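Local structure of beta-mannosidase (Trichoderma harzianum, 4CVU) at residues E446-S450 and V464-I468; Q131-W135 and T469-R473; R725-Y731 and W888-A893; I598-S602 and C672-Q676. The protein probably hydrolyses terminal, non-reducing beta-D-mannose residues from beta-mannosides, as a fungal beta-mannosidase of glycoside hydrolase family 2. Residues are numbered along the deposited sequence.

Interaction 1 (E446-S450 and V464-I468); sequences EFQFS and VVGEI. With MAN (alpha-D-mannopyranose), chain E.
This apolar loop-on-helix contact lies within a beta-alpha-beta unit of the (beta/alpha)8 barrel expected of a family 2 glycosidase. Segment 446-450 leaves strand 442-446; residues 464-468 are a turn of helix 458-475, which leads to the parallel strand 481-485. The loop is extended except for an inverse gamma turn centred on Gln448 (phi/psi -78/68°), closed by Phe449 N donating to Phe447 O at 2.7 Å. Phe447 and Phe449, both m, aim their CA-to-CB bonds at the helix; the CA atoms of Phe447 and Ile468 set the register at 7.4 Å. Ile468 (m, m) lays CD1 over the Phe447 ring face, 3.8 Å from the centroid and 17° off the normal, and the same methyl reaches the edge of Phe449, 4.4 Å from CE2. Leu521 of helix 506-528 also packs on Phe447 and Ile468. Glu467 OE2 lies 4.1 Å from Phe449 CE2, its carboxylate bound to Tyr427 and Arg192. At the Phe449 edge, Val464 CG2 stands 3.7 Å from Phe449 CZ.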
loop_
_atom_site.group_PDB
_atom_site.type_symbol
_atom_site.label_atom_id
_atom_site.label_comp_id
_atom_site.label_asym_id
_atom_site.label_seq_id
_atom_site.Cartn_x
_atom_site.Cartn_y
_atom_site.Cartn_z
ATOM N N GLU A 446 -0.029 -25.990 26.275
ATOM C CA GLU A 446 1.398 -26.015 26.605
ATOM C C GLU A 446 1.786 -24.845 27.493
ATOM O O GLU A 446 1.137 -23.799 27.485
ATOM C CB GLU A 446 2.247 -26.049 25.318
ATOM C CG GLU A 446 1.978 -27.312 24.491
ATOM C CD GLU A 446 2.982 -27.624 23.367
ATOM O OE1 GLU A 446 3.838 -26.813 22.991
ATOM O OE2 GLU A 446 2.883 -28.734 22.829
ATOM N N PHE A 447 2.841 -25.041 28.276
ATOM C CA PHE A 447 3.437 -23.968 29.058
ATOM C C PHE A 447 4.396 -23.139 28.187
ATOM O O PHE A 447 5.009 -23.672 27.258
ATOM C CB PHE A 447 4.185 -24.537 30.274
ATOM C CG PHE A 447 3.324 -25.349 31.230
ATOM C CD1 PHE A 447 1.970 -25.112 31.384
ATOM C CD2 PHE A 447 3.912 -26.337 32.014
ATOM C CE1 PHE A 447 1.218 -25.848 32.271
ATOM C CE2 PHE A 447 3.162 -27.080 32.914
ATOM C CZ PHE A 447 1.803 -26.839 33.036
ATOM N N GLN A 448 4.575 -21.840 28.495
ATOM C CA GLN A 448 5.273 -20.949 27.550
ATOM C C GLN A 448 6.797 -21.091 27.539
ATOM O O GLN A 448 7.529 -20.222 27.966
ATOM C CB GLN A 448 4.800 -19.496 27.743
ATOM C CG GLN A 448 3.287 -19.349 27.708
ATOM C CD GLN A 448 2.659 -19.975 26.482
ATOM O OE1 GLN A 448 3.165 -19.832 25.383
ATOM N NE2 GLN A 448 1.536 -20.647 26.657
ATOM N N PHE A 449 7.280 -22.225 27.059
ATOM C CA PHE A 449 8.695 -22.458 26.954
ATOM C C PHE A 449 8.982 -23.155 25.607
ATOM O O PHE A 449 8.333 -24.146 25.276
ATOM C CB PHE A 449 9.173 -23.346 28.106
ATOM C CG PHE A 449 8.923 -22.764 29.466
ATOM C CD1 PHE A 449 9.880 -21.948 30.079
ATOM C CD2 PHE A 449 7.741 -23.046 30.148
ATOM C CE1 PHE A 449 9.647 -21.432 31.363
ATOM C CE2 PHE A 449 7.504 -22.521 31.398
ATOM C CZ PHE A 449 8.467 -21.704 32.010
ATOM N N SER A 450 9.951 -22.641 24.837
ATOM C CA SER A 450 10.002 -22.997 23.422
ATOM C C SER A 450 11.346 -22.806 22.678
ATOM O O SER A 450 11.858 -21.697 22.570
ATOM C CB SER A 450 8.851 -22.245 22.712
ATOM O OG SER A 450 8.772 -22.575 21.340
ATOM N N VAL A 464 8.101 -18.558 37.556
ATOM C CA VAL A 464 7.438 -19.600 36.754
ATOM C C VAL A 464 6.314 -20.264 37.546
ATOM O O VAL A 464 5.210 -20.488 37.037
ATOM C CB VAL A 464 8.456 -20.668 36.267
ATOM C CG1 VAL A 464 7.729 -21.879 35.725
ATOM C CG2 VAL A 464 9.358 -20.094 35.177
ATOM N N VAL A 465 6.588 -20.598 38.816
ATOM C CA VAL A 465 5.591 -21.261 39.660
ATOM C C VAL A 465 4.365 -20.369 39.852
ATOM O O VAL A 465 3.240 -20.852 39.831
ATOM C CB VAL A 465 6.215 -21.688 41.029
ATOM C CG1 VAL A 465 5.138 -21.995 42.043
ATOM C CG2 VAL A 465 7.159 -22.885 40.835
ATOM N N GLY A 466 4.566 -19.063 39.991
ATOM C CA GLY A 466 3.416 -18.145 40.028
ATOM C C GLY A 466 2.593 -18.334 38.749
ATOM O O GLY A 466 1.370 -18.453 38.789
ATOM N N GLU A 467 3.314 -18.429 37.643
ATOM C CA GLU A 467 2.717 -18.567 36.301
ATOM C C GLU A 467 2.029 -19.895 36.116
ATOM O O GLU A 467 0.863 -19.925 35.733
ATOM C CB GLU A 467 3.792 -18.323 35.236
ATOM C CG GLU A 467 3.640 -19.040 33.920
ATOM C CD GLU A 467 4.806 -18.755 33.014
ATOM O OE1 GLU A 467 5.656 -17.922 33.380
ATOM O OE2 GLU A 467 4.882 -19.368 31.927
ATOM N N ILE A 468 2.726 -21.005 36.369
ATOM C CA ILE A 468 2.098 -22.301 36.182
ATOM C C ILE A 468 0.885 -22.491 37.099
ATOM O O ILE A 468 -0.124 -23.017 36.661
ATOM C CB ILE A 468 3.070 -23.476 36.392
ATOM C CG1 ILE A 468 4.300 -23.327 35.500
ATOM C CG2 ILE A 468 2.384 -24.780 36.093
ATOM C CD1 ILE A 468 3.986 -23.146 34.039
HETATM C C1 MAN E . 0.732 -17.707 46.243
HETATM C C2 MAN E . 0.390 -16.455 45.455
HETATM C C3 MAN E . -0.104 -16.837 44.063
HETATM C C4 MAN E . 0.915 -17.709 43.347
HETATM C C5 MAN E . 1.327 -18.883 44.240
HETATM C C6 MAN E . 2.496 -19.678 43.675
HETATM O O2 MAN E . 1.550 -15.676 45.330
HETATM O O3 MAN E . -0.378 -15.676 43.336
HETATM O O4 MAN E . 0.306 -18.229 42.170
HETATM O O5 MAN E . 1.706 -18.459 45.547
HETATM O O6 MAN E . 2.690 -20.860 44.451
#

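Interaction 2 (Q131-W135 and T469-R473); sequences QFRQW and TYNVR. With MAN (alpha-D-mannopyranose), chain B; MAN (alpha-D-mannopyranose), chain E.
Segment 131-135, a loop of the N-terminal galactose-binding-like domain entering strand 135-138, rests on the helical turn 469-473. The CA atoms of Arg133 and Tyr470 lie 6.6 Å apart and those of Phe132 and Asn471 7.7 Å. Tyr470 (t, chi2 65°) points toward the loop and has the most surface buried. Gln134 (t, t) places CB over the Tyr470 ring, 3.8 Å from its centroid and 26° off the normal, a CH-pi contact, and sends its amide on to Asp110. Phe132 O faces the edge of that ring, 3.6 Å from Tyr470 CD2. Asn471 (m) turns its amide to the same carbonyl: ND2 donates to Phe132 O at 2.7 Å, the one direct hydrogen bond here. The Phe132 side chain (m) leads away toward Gln448 and Thr426; the Arg133 CA-to-CB bond points away, yet its guanidinium reaches Asn463, earlier on the helix. The loop thus joins its beta domain to helix 458-475, whose Val472 packs on helix 506-528 and whose Arg473 salt-bridges Asp259 of strand 252-261.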
loop_
_atom_site.group_PDB
_atom_site.type_symbol
_atom_site.label_atom_id
_atom_site.label_comp_id
_atom_site.label_asym_id
_atom_site.label_seq_id
_atom_site.Cartn_x
_atom_site.Cartn_y
_atom_site.Cartn_z
ATOM N N GLN A 131 4.284 -11.662 32.010
ATOM C CA GLN A 131 3.122 -11.481 31.162
ATOM C C GLN A 131 1.971 -12.402 31.550
ATOM O O GLN A 131 0.827 -12.037 31.396
ATOM C CB GLN A 131 3.506 -11.769 29.696
ATOM C CG GLN A 131 2.391 -11.549 28.709
ATOM C CD GLN A 131 2.782 -11.727 27.227
ATOM O OE1 GLN A 131 3.928 -11.998 26.850
ATOM N NE2 GLN A 131 1.786 -11.633 26.398
ATOM N N PHE A 132 2.298 -13.610 32.017
ATOM C CA PHE A 132 1.343 -14.694 32.195
ATOM C C PHE A 132 0.739 -14.796 33.621
ATOM O O PHE A 132 0.139 -15.834 33.942
ATOM C CB PHE A 132 2.042 -16.027 31.858
ATOM C CG PHE A 132 2.808 -15.998 30.566
ATOM C CD1 PHE A 132 2.215 -15.519 29.416
ATOM C CD2 PHE A 132 4.101 -16.483 30.502
ATOM C CE1 PHE A 132 2.931 -15.483 28.217
ATOM C CE2 PHE A 132 4.825 -16.459 29.309
ATOM C CZ PHE A 132 4.234 -15.978 28.162
ATOM N N ARG A 133 0.873 -13.733 34.436
ATOM C CA ARG A 133 0.389 -13.714 35.834
ATOM C C ARG A 133 -0.630 -12.621 36.114
ATOM O O ARG A 133 -0.574 -11.536 35.541
ATOM C CB ARG A 133 1.549 -13.562 36.834
ATOM C CG ARG A 133 2.330 -14.841 37.033
ATOM C CD ARG A 133 3.517 -14.683 37.937
ATOM N NE ARG A 133 3.184 -14.673 39.372
ATOM C CZ ARG A 133 4.069 -14.468 40.338
ATOM N NH1 ARG A 133 5.346 -14.253 40.038
ATOM N NH2 ARG A 133 3.687 -14.474 41.615
ATOM N N GLN A 134 -1.559 -12.945 37.022
ATOM C CA GLN A 134 -2.480 -11.975 37.579
ATOM C C GLN A 134 -1.756 -11.330 38.749
ATOM O O GLN A 134 -1.259 -12.040 39.652
ATOM C CB GLN A 134 -3.731 -12.678 38.086
ATOM C CG GLN A 134 -4.782 -11.785 38.732
ATOM C CD GLN A 134 -6.009 -12.586 39.138
ATOM O OE1 GLN A 134 -5.890 -13.589 39.849
ATOM N NE2 GLN A 134 -7.195 -12.136 38.715
ATOM N N TRP A 135 -1.677 -10.001 38.732
ATOM C CA TRP A 135 -1.008 -9.274 39.799
ATOM C C TRP A 135 -2.038 -8.480 40.582
ATOM O O TRP A 135 -2.976 -7.943 40.000
ATOM C CB TRP A 135 0.060 -8.330 39.217
ATOM C CG TRP A 135 1.160 -9.017 38.420
ATOM C CD1 TRP A 135 1.274 -9.067 37.048
ATOM C CD2 TRP A 135 2.307 -9.714 38.933
ATOM N NE1 TRP A 135 2.409 -9.753 36.691
ATOM C CE2 TRP A 135 3.058 -10.163 37.826
ATOM C CE3 TRP A 135 2.787 -9.986 40.220
ATOM C CZ2 TRP A 135 4.243 -10.888 37.972
ATOM C CZ3 TRP A 135 3.968 -10.699 40.350
ATOM C CH2 TRP A 135 4.680 -11.141 39.238
ATOM N N THR A 469 0.994 -22.049 38.353
ATOM C CA THR A 469 -0.087 -22.201 39.328
ATOM C C THR A 469 -1.344 -21.393 38.958
ATOM O O THR A 469 -2.466 -21.908 38.982
ATOM C CB THR A 469 0.387 -21.776 40.753
ATOM O OG1 THR A 469 1.526 -22.565 41.152
ATOM C CG2 THR A 469 -0.732 -21.965 41.750
ATOM N N TYR A 470 -1.152 -20.139 38.589
ATOM C CA TYR A 470 -2.270 -19.292 38.154
ATOM C C TYR A 470 -3.005 -19.861 36.906
ATOM O O TYR A 470 -4.216 -20.025 36.890
ATOM C CB TYR A 470 -1.773 -17.886 37.838
ATOM C CG TYR A 470 -2.853 -17.014 37.223
ATOM C CD1 TYR A 470 -3.975 -16.670 37.960
ATOM C CD2 TYR A 470 -2.769 -16.570 35.900
ATOM C CE1 TYR A 470 -4.979 -15.892 37.417
ATOM C CE2 TYR A 470 -3.765 -15.776 35.336
ATOM C CZ TYR A 470 -4.868 -15.437 36.093
ATOM O OH TYR A 470 -5.871 -14.658 35.570
ATOM N N ASN A 471 -2.247 -20.159 35.855
ATOM C CA ASN A 471 -2.868 -20.612 34.603
ATOM C C ASN A 471 -3.446 -22.034 34.654
ATOM O O ASN A 471 -4.539 -22.252 34.121
ATOM C CB ASN A 471 -1.909 -20.433 33.461
ATOM C CG ASN A 471 -1.718 -18.977 33.116
ATOM O OD1 ASN A 471 -2.624 -18.327 32.592
ATOM N ND2 ASN A 471 -0.531 -18.445 33.425
ATOM N N VAL A 472 -2.753 -22.980 35.302
ATOM C CA VAL A 472 -3.309 -24.340 35.514
ATOM C C VAL A 472 -4.638 -24.279 36.280
ATOM O O VAL A 472 -5.627 -24.927 35.884
ATOM C CB VAL A 472 -2.322 -25.284 36.229
ATOM C CG1 VAL A 472 -3.050 -26.487 36.816
ATOM C CG2 VAL A 472 -1.241 -25.776 35.274
ATOM N N ARG A 473 -4.669 -23.495 37.360
ATOM C CA ARG A 473 -5.914 -23.294 38.142
ATOM C C ARG A 473 -7.004 -22.598 37.332
ATOM O O ARG A 473 -8.171 -23.027 37.361
ATOM C CB ARG A 473 -5.657 -22.508 39.446
ATOM C CG ARG A 473 -4.883 -23.276 40.503
ATOM C CD ARG A 473 -4.484 -22.385 41.683
ATOM N NE ARG A 473 -5.612 -21.998 42.553
ATOM C CZ ARG A 473 -6.262 -22.841 43.360
ATOM N NH1 ARG A 473 -5.938 -24.139 43.403
ATOM N NH2 ARG A 473 -7.251 -22.397 44.130
HETATM C C1 MAN B . -0.234 -20.808 46.622
HETATM C C2 MAN B . -0.325 -19.510 47.395
HETATM C C3 MAN B . -1.539 -19.556 48.313
HETATM C C4 MAN B . -2.800 -19.993 47.542
HETATM C C5 MAN B . -2.554 -21.189 46.637
HETATM C C6 MAN B . -3.759 -21.470 45.747
HETATM O O2 MAN B . -0.484 -18.428 46.485
HETATM O O3 MAN B . -1.753 -18.265 48.848
HETATM O O4 MAN B . -3.822 -20.388 48.435
HETATM O O5 MAN B . -1.421 -20.999 45.862
HETATM O O6 MAN B . -4.119 -20.360 44.957
HETATM C C1 MAN E . 0.732 -17.707 46.243
HETATM C C2 MAN E . 0.390 -16.455 45.455
HETATM C C3 MAN E . -0.104 -16.837 44.063
HETATM C C4 MAN E . 0.915 -17.709 43.347
HETATM C C5 MAN E . 1.327 -18.883 44.240
HETATM C C6 MAN E . 2.496 -19.678 43.675
HETATM O O2 MAN E . 1.550 -15.676 45.330
HETATM O O3 MAN E . -0.378 -15.676 43.336
HETATM O O4 MAN E . 0.306 -18.229 42.170
HETATM O O5 MAN E . 1.706 -18.459 45.547
HETATM O O6 MAN E . 2.690 -20.860 44.451
HETATM O O HOH W 1 -2.195 -15.620 31.485
#

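Interaction 3 (R725-Y731 and W888-A893); sequences RWKVLPY and WLTHPA
A forked hydrogen bond anchors this interface between the C-terminal Ig-fold domain and the segment running into helix 729-736: Arg725 NH1 and NH2 both donate to His891 O, at 3.0 and 3.1 Å. Arg725 (t, t, m) reaches past the end of strand 884-890, and its guanidinium lies flat on the His891 imidazole, centres 3.8 Å apart and planes at 9°. The p rotamer of His891 lets ND1 donate to the carbonyl of the next residue, Pro892 O, at 2.9 Å; its NE2 shares a water with Trp726 N, each 3.0 Å from the water oxygen. The backbones stay well apart, the CA atoms of Val728 and Trp888 being 8.4 Å from each other, so side chains fill the gap. Trp888 (t, chi2 -108°), on the strand, pushes its six-membered ring into the bend at Lys727 and Val728, with CH2 3.6 Å from Lys727 O. His673 of helix 664-692 meets the same indole. Tyr731 (m) approaches obliquely, planes at 88°, with CD2 3.6 Å from Trp888 CZ3. Over the indole face sits Val728 CG2, 3.8 Å from the centroid of the six-membered ring.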
loop_
_atom_site.group_PDB
_atom_site.type_symbol
_atom_site.label_atom_id
_atom_site.label_comp_id
_atom_site.label_asym_id
_atom_site.label_seq_id
_atom_site.Cartn_x
_atom_site.Cartn_y
_atom_site.Cartn_z
ATOM N N ARG A 725 -8.391 -16.122 5.078
ATOM C CA ARG A 725 -8.616 -16.649 3.732
ATOM C C ARG A 725 -7.963 -18.019 3.686
ATOM O O ARG A 725 -6.868 -18.144 4.133
ATOM C CB ARG A 725 -7.887 -15.795 2.668
ATOM C CG ARG A 725 -8.031 -16.348 1.238
ATOM C CD ARG A 725 -7.355 -15.526 0.171
ATOM N NE ARG A 725 -8.122 -14.309 -0.091
ATOM C CZ ARG A 725 -9.056 -14.146 -1.042
ATOM N NH1 ARG A 725 -9.365 -15.116 -1.887
ATOM N NH2 ARG A 725 -9.707 -12.967 -1.136
ATOM N N TRP A 726 -8.648 -18.964 3.096
ATOM C CA TRP A 726 -8.148 -20.316 2.850
ATOM C C TRP A 726 -7.149 -20.375 1.689
ATOM O O TRP A 726 -7.436 -19.950 0.588
ATOM C CB TRP A 726 -9.325 -21.211 2.561
ATOM C CG TRP A 726 -10.138 -21.539 3.752
ATOM C CD1 TRP A 726 -10.384 -20.752 4.795
ATOM C CD2 TRP A 726 -10.772 -22.790 4.036
ATOM N NE1 TRP A 726 -11.173 -21.394 5.722
ATOM C CE2 TRP A 726 -11.430 -22.650 5.276
ATOM C CE3 TRP A 726 -10.904 -23.986 3.337
ATOM C CZ2 TRP A 726 -12.149 -23.674 5.858
ATOM C CZ3 TRP A 726 -11.642 -25.000 3.904
ATOM C CH2 TRP A 726 -12.233 -24.844 5.179
ATOM N N LYS A 727 -5.996 -20.978 1.945
ATOM C CA LYS A 727 -5.117 -21.457 0.909
ATOM C C LYS A 727 -5.768 -22.678 0.283
ATOM O O LYS A 727 -6.899 -23.029 0.625
ATOM C CB LYS A 727 -3.740 -21.846 1.480
ATOM C CG LYS A 727 -2.972 -20.690 2.115
ATOM C CD LYS A 727 -1.488 -21.022 2.269
ATOM C CE LYS A 727 -0.757 -19.897 3.010
ATOM N NZ LYS A 727 0.672 -20.138 3.374
ATOM N N VAL A 728 -5.036 -23.317 -0.635
ATOM C CA VAL A 728 -5.425 -24.587 -1.195
ATOM C C VAL A 728 -5.399 -25.671 -0.104
ATOM O O VAL A 728 -6.267 -26.526 -0.104
ATOM C CB VAL A 728 -4.548 -25.014 -2.389
ATOM C CG1 VAL A 728 -4.942 -26.377 -2.936
ATOM C CG2 VAL A 728 -4.655 -24.002 -3.511
ATOM N N LEU A 729 -4.445 -25.602 0.828
ATOM C CA LEU A 729 -4.260 -26.644 1.858
ATOM C C LEU A 729 -5.518 -27.087 2.640
ATOM O O LEU A 729 -5.822 -28.256 2.737
ATOM C CB LEU A 729 -3.184 -26.228 2.856
ATOM C CG LEU A 729 -3.019 -27.107 4.098
ATOM C CD1 LEU A 729 -2.657 -28.544 3.722
ATOM C CD2 LEU A 729 -1.925 -26.464 4.920
ATOM N N PRO A 730 -6.229 -26.145 3.227
ATOM C CA PRO A 730 -7.381 -26.521 4.057
ATOM C C PRO A 730 -8.503 -27.192 3.295
ATOM O O PRO A 730 -9.277 -27.900 3.936
ATOM C CB PRO A 730 -7.830 -25.155 4.688
ATOM C CG PRO A 730 -7.164 -24.131 3.867
ATOM C CD PRO A 730 -5.891 -24.726 3.335
ATOM N N TYR A 731 -8.666 -26.898 1.995
ATOM C CA TYR A 731 -9.641 -27.573 1.142
ATOM C C TYR A 731 -9.270 -29.020 0.955
ATOM O O TYR A 731 -10.136 -29.917 0.990
ATOM C CB TYR A 731 -9.735 -26.890 -0.213
ATOM C CG TYR A 731 -10.464 -25.558 -0.169
ATOM C CD1 TYR A 731 -11.836 -25.520 0.034
ATOM C CD2 TYR A 731 -9.786 -24.361 -0.308
ATOM C CE1 TYR A 731 -12.503 -24.299 0.088
ATOM C CE2 TYR A 731 -10.465 -23.153 -0.268
ATOM C CZ TYR A 731 -11.831 -23.151 -0.058
ATOM O OH TYR A 731 -12.521 -21.946 -0.047
ATOM N N TRP A 888 -10.462 -24.261 -9.207
ATOM C CA TRP A 888 -10.169 -23.410 -8.082
ATOM C C TRP A 888 -10.992 -22.164 -8.199
ATOM O O TRP A 888 -10.809 -21.445 -9.158
ATOM C CB TRP A 888 -8.669 -23.023 -8.075
ATOM C CG TRP A 888 -8.288 -22.128 -6.930
ATOM C CD1 TRP A 888 -7.978 -20.788 -6.995
ATOM C CD2 TRP A 888 -8.244 -22.489 -5.542
ATOM N NE1 TRP A 888 -7.698 -20.304 -5.718
ATOM C CE2 TRP A 888 -7.871 -21.324 -4.813
ATOM C CE3 TRP A 888 -8.442 -23.678 -4.847
ATOM C CZ2 TRP A 888 -7.724 -21.326 -3.449
ATOM C CZ3 TRP A 888 -8.298 -23.673 -3.468
ATOM C CH2 TRP A 888 -7.950 -22.519 -2.782
ATOM N N LEU A 889 -11.833 -21.935 -7.202
ATOM C CA LEU A 889 -12.640 -20.728 -7.073
ATOM C C LEU A 889 -11.925 -19.791 -6.169
ATOM O O LEU A 889 -11.382 -20.217 -5.152
ATOM C CB LEU A 889 -13.976 -21.096 -6.469
ATOM C CG LEU A 889 -14.824 -22.060 -7.332
ATOM C CD1 LEU A 889 -15.747 -22.860 -6.446
ATOM C CD2 LEU A 889 -15.615 -21.298 -8.342
ATOM N N THR A 890 -11.944 -18.497 -6.506
ATOM C CA THR A 890 -11.274 -17.513 -5.756
ATOM C C THR A 890 -12.336 -16.486 -5.436
ATOM O O THR A 890 -12.873 -15.947 -6.367
ATOM C CB THR A 890 -10.158 -16.795 -6.586
ATOM O OG1 THR A 890 -9.199 -17.746 -7.050
ATOM C CG2 THR A 890 -9.464 -15.746 -5.709
ATOM N N HIS A 891 -12.644 -16.279 -4.150
ATOM C CA HIS A 891 -13.532 -15.169 -3.715
ATOM C C HIS A 891 -12.747 -13.853 -3.655
ATOM O O HIS A 891 -11.551 -13.859 -3.435
ATOM C CB HIS A 891 -14.188 -15.527 -2.371
ATOM C CG HIS A 891 -13.281 -15.436 -1.186
ATOM N ND1 HIS A 891 -13.076 -14.256 -0.509
ATOM C CD2 HIS A 891 -12.566 -16.378 -0.533
ATOM C CE1 HIS A 891 -12.259 -14.471 0.504
ATOM N NE2 HIS A 891 -11.929 -15.753 0.501
ATOM N N PRO A 892 -13.424 -12.706 -3.856
ATOM C CA PRO A 892 -12.717 -11.452 -3.879
ATOM C C PRO A 892 -12.359 -10.944 -2.492
ATOM O O PRO A 892 -12.769 -11.515 -1.481
ATOM C CB PRO A 892 -13.738 -10.494 -4.514
ATOM C CG PRO A 892 -15.038 -11.015 -4.044
ATOM C CD PRO A 892 -14.856 -12.521 -4.106
ATOM N N ALA A 893 -11.618 -9.856 -2.490
ATOM C CA ALA A 893 -11.225 -9.129 -1.293
ATOM C C ALA A 893 -12.349 -8.705 -0.353
ATOM O O ALA A 893 -12.164 -8.687 0.849
ATOM C CB ALA A 893 -10.393 -7.877 -1.664
HETATM O O HOH W 2 -11.422 -18.172 2.113
#

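Interaction 4 (I598-S602 and C672-Q676); sequences ISMPS and CHATQ
Here a buried loop between strand 592-595 and helix 603-609 is held against a long helix by side-chain-to-backbone hydrogen bonds. Segment 598-602 is extended throughout (phi/psi -151/160° at Ser599, -67/152° at Met600, -84/174° at Pro601) and passes close to the turn 672-676 of helix 664-692: CA of Ser599 is 5.2 Å from CA of Thr675, and CA of Met600 5.1 Å from CA of Cys672. Thr675 takes the p rotamer, so that OG1 donates back to Cys672 O at 2.8 Å and accepts from Met600 N at 3.1 Å. Gln676 (m, t) brings its amide to the other backbone polar atom of Met600, NE2 donating to Met600 O at 3.0 Å, while its OE1 accepts from Val728 N. A water links Ile598 O (3.0 Å) to Thr675 O (2.7 Å). Around these bonds, Met600 CB packs on Cys672 SG at 3.6 Å, and Pro601 O lies 3.5 Å from Cys672 CB; Trp606 covers Met600, Pro601 and Cys672. Ser602 ends the segment as N-cap of helix 603-609, its OG accepting from Thr605 N and also bonded to Glu721. Both backbone polar atoms of Met600 are thus satisfied by helix side chains, which lets an extended peptide without a sheet neighbour at this residue lie buried against a helix.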
loop_
_atom_site.group_PDB
_atom_site.type_symbol
_atom_site.label_atom_id
_atom_site.label_comp_id
_atom_site.label_asym_id
_atom_site.label_seq_id
_atom_site.Cartn_x
_atom_site.Cartn_y
_atom_site.Cartn_z
ATOM N N ILE A 598 6.463 -24.471 3.594
ATOM C CA ILE A 598 5.828 -23.112 3.466
ATOM C C ILE A 598 5.162 -22.814 2.141
ATOM O O ILE A 598 5.512 -23.461 1.124
ATOM C CB ILE A 598 6.813 -21.991 3.808
ATOM C CG1 ILE A 598 7.923 -21.917 2.750
ATOM C CG2 ILE A 598 7.412 -22.204 5.191
ATOM C CD1 ILE A 598 8.743 -20.639 2.766
ATOM N N SER A 599 4.242 -21.826 2.032
ATOM C CA SER A 599 3.798 -21.514 0.724
ATOM C C SER A 599 3.412 -20.004 0.819
ATOM O O SER A 599 3.219 -19.507 1.927
ATOM C CB SER A 599 2.562 -22.360 0.403
ATOM O OG SER A 599 1.402 -21.970 1.205
ATOM N N MET A 600 3.363 -19.348 -0.333
ATOM C CA MET A 600 2.997 -17.930 -0.409
ATOM C C MET A 600 1.571 -17.758 -0.037
ATOM O O MET A 600 0.748 -18.622 -0.308
ATOM C CB MET A 600 3.122 -17.454 -1.854
ATOM C CG MET A 600 4.455 -17.152 -2.446
ATOM S SD MET A 600 5.363 -15.978 -1.522
ATOM C CE MET A 600 6.700 -15.531 -2.581
ATOM N N PRO A 601 1.196 -16.573 0.504
ATOM C CA PRO A 601 -0.218 -16.364 0.600
ATOM C C PRO A 601 -0.801 -15.818 -0.718
ATOM O O PRO A 601 -0.059 -15.417 -1.640
ATOM C CB PRO A 601 -0.313 -15.255 1.669
ATOM C CG PRO A 601 0.924 -14.457 1.508
ATOM C CD PRO A 601 1.972 -15.519 1.188
ATOM N N SER A 602 -2.131 -15.702 -0.772
ATOM C CA SER A 602 -2.800 -15.127 -1.934
ATOM C C SER A 602 -2.271 -13.724 -2.225
ATOM O O SER A 602 -1.785 -13.040 -1.330
ATOM C CB SER A 602 -4.315 -15.046 -1.653
ATOM O OG SER A 602 -4.523 -14.104 -0.619
ATOM N N CYS A 672 2.232 -17.566 -6.735
ATOM C CA CYS A 672 1.761 -17.810 -5.375
ATOM C C CYS A 672 0.860 -19.067 -5.245
ATOM O O CYS A 672 0.924 -19.773 -4.252
ATOM C CB CYS A 672 1.019 -16.572 -4.813
ATOM S SG CYS A 672 2.145 -15.205 -4.431
ATOM N N HIS A 673 0.009 -19.306 -6.239
ATOM C CA HIS A 673 -0.965 -20.387 -6.230
ATOM C C HIS A 673 -0.281 -21.733 -6.475
ATOM O O HIS A 673 -0.623 -22.710 -5.822
ATOM C CB HIS A 673 -2.011 -20.103 -7.291
ATOM C CG HIS A 673 -3.104 -21.108 -7.363
ATOM N ND1 HIS A 673 -3.935 -21.369 -6.311
ATOM C CD2 HIS A 673 -3.518 -21.906 -8.369
ATOM C CE1 HIS A 673 -4.810 -22.296 -6.650
ATOM N NE2 HIS A 673 -4.587 -22.628 -7.899
ATOM N N ALA A 674 0.718 -21.778 -7.355
ATOM C CA ALA A 674 1.487 -23.048 -7.550
ATOM C C ALA A 674 2.190 -23.543 -6.297
ATOM O O ALA A 674 2.273 -24.776 -6.077
ATOM C CB ALA A 674 2.478 -22.911 -8.706
ATOM N N THR A 675 2.781 -22.621 -5.515
ATOM C CA THR A 675 3.401 -22.979 -4.230
ATOM C C THR A 675 2.368 -23.598 -3.319
ATOM O O THR A 675 2.672 -24.554 -2.596
ATOM C CB THR A 675 4.159 -21.828 -3.517
ATOM O OG1 THR A 675 3.227 -20.824 -3.028
ATOM C CG2 THR A 675 5.163 -21.180 -4.431
ATOM N N GLN A 676 1.125 -23.084 -3.359
ATOM C CA GLN A 676 0.052 -23.636 -2.553
ATOM C C GLN A 676 -0.382 -25.025 -2.998
ATOM O O GLN A 676 -0.805 -25.783 -2.195
ATOM C CB GLN A 676 -1.188 -22.720 -2.596
ATOM C CG GLN A 676 -0.940 -21.460 -1.838
ATOM C CD GLN A 676 -2.193 -20.652 -1.656
ATOM O OE1 GLN A 676 -3.306 -21.143 -1.828
ATOM N NE2 GLN A 676 -2.018 -19.437 -1.224
HETATM O O HOH W 3 5.240 -24.700 -1.624
#

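In the fold
All four contacts are largely buried, and they form two touching pairs on opposite sides of the chain's centre. Interactions 1 and 2 use successive turns of helix 458-475, their centres 9 Å apart: the first is apolar packing within the barrel domain, between a loop and a helix, the second a mixed contact between domains, with Phe132 resting on Gln448 and Glu467 where they meet. On the helix's sugar-facing side both approach the same mannose. Interactions 3 and 4, centres 11 Å apart, are joined through Lys727 with Ser599 and Val728 with Gln676. There interaction 4 fixes a loop by side-chain-to-backbone bonds, whereas interaction 3 combines arginine and aromatic groups at the Ig-fold boundary and ends at the exposed Ala893.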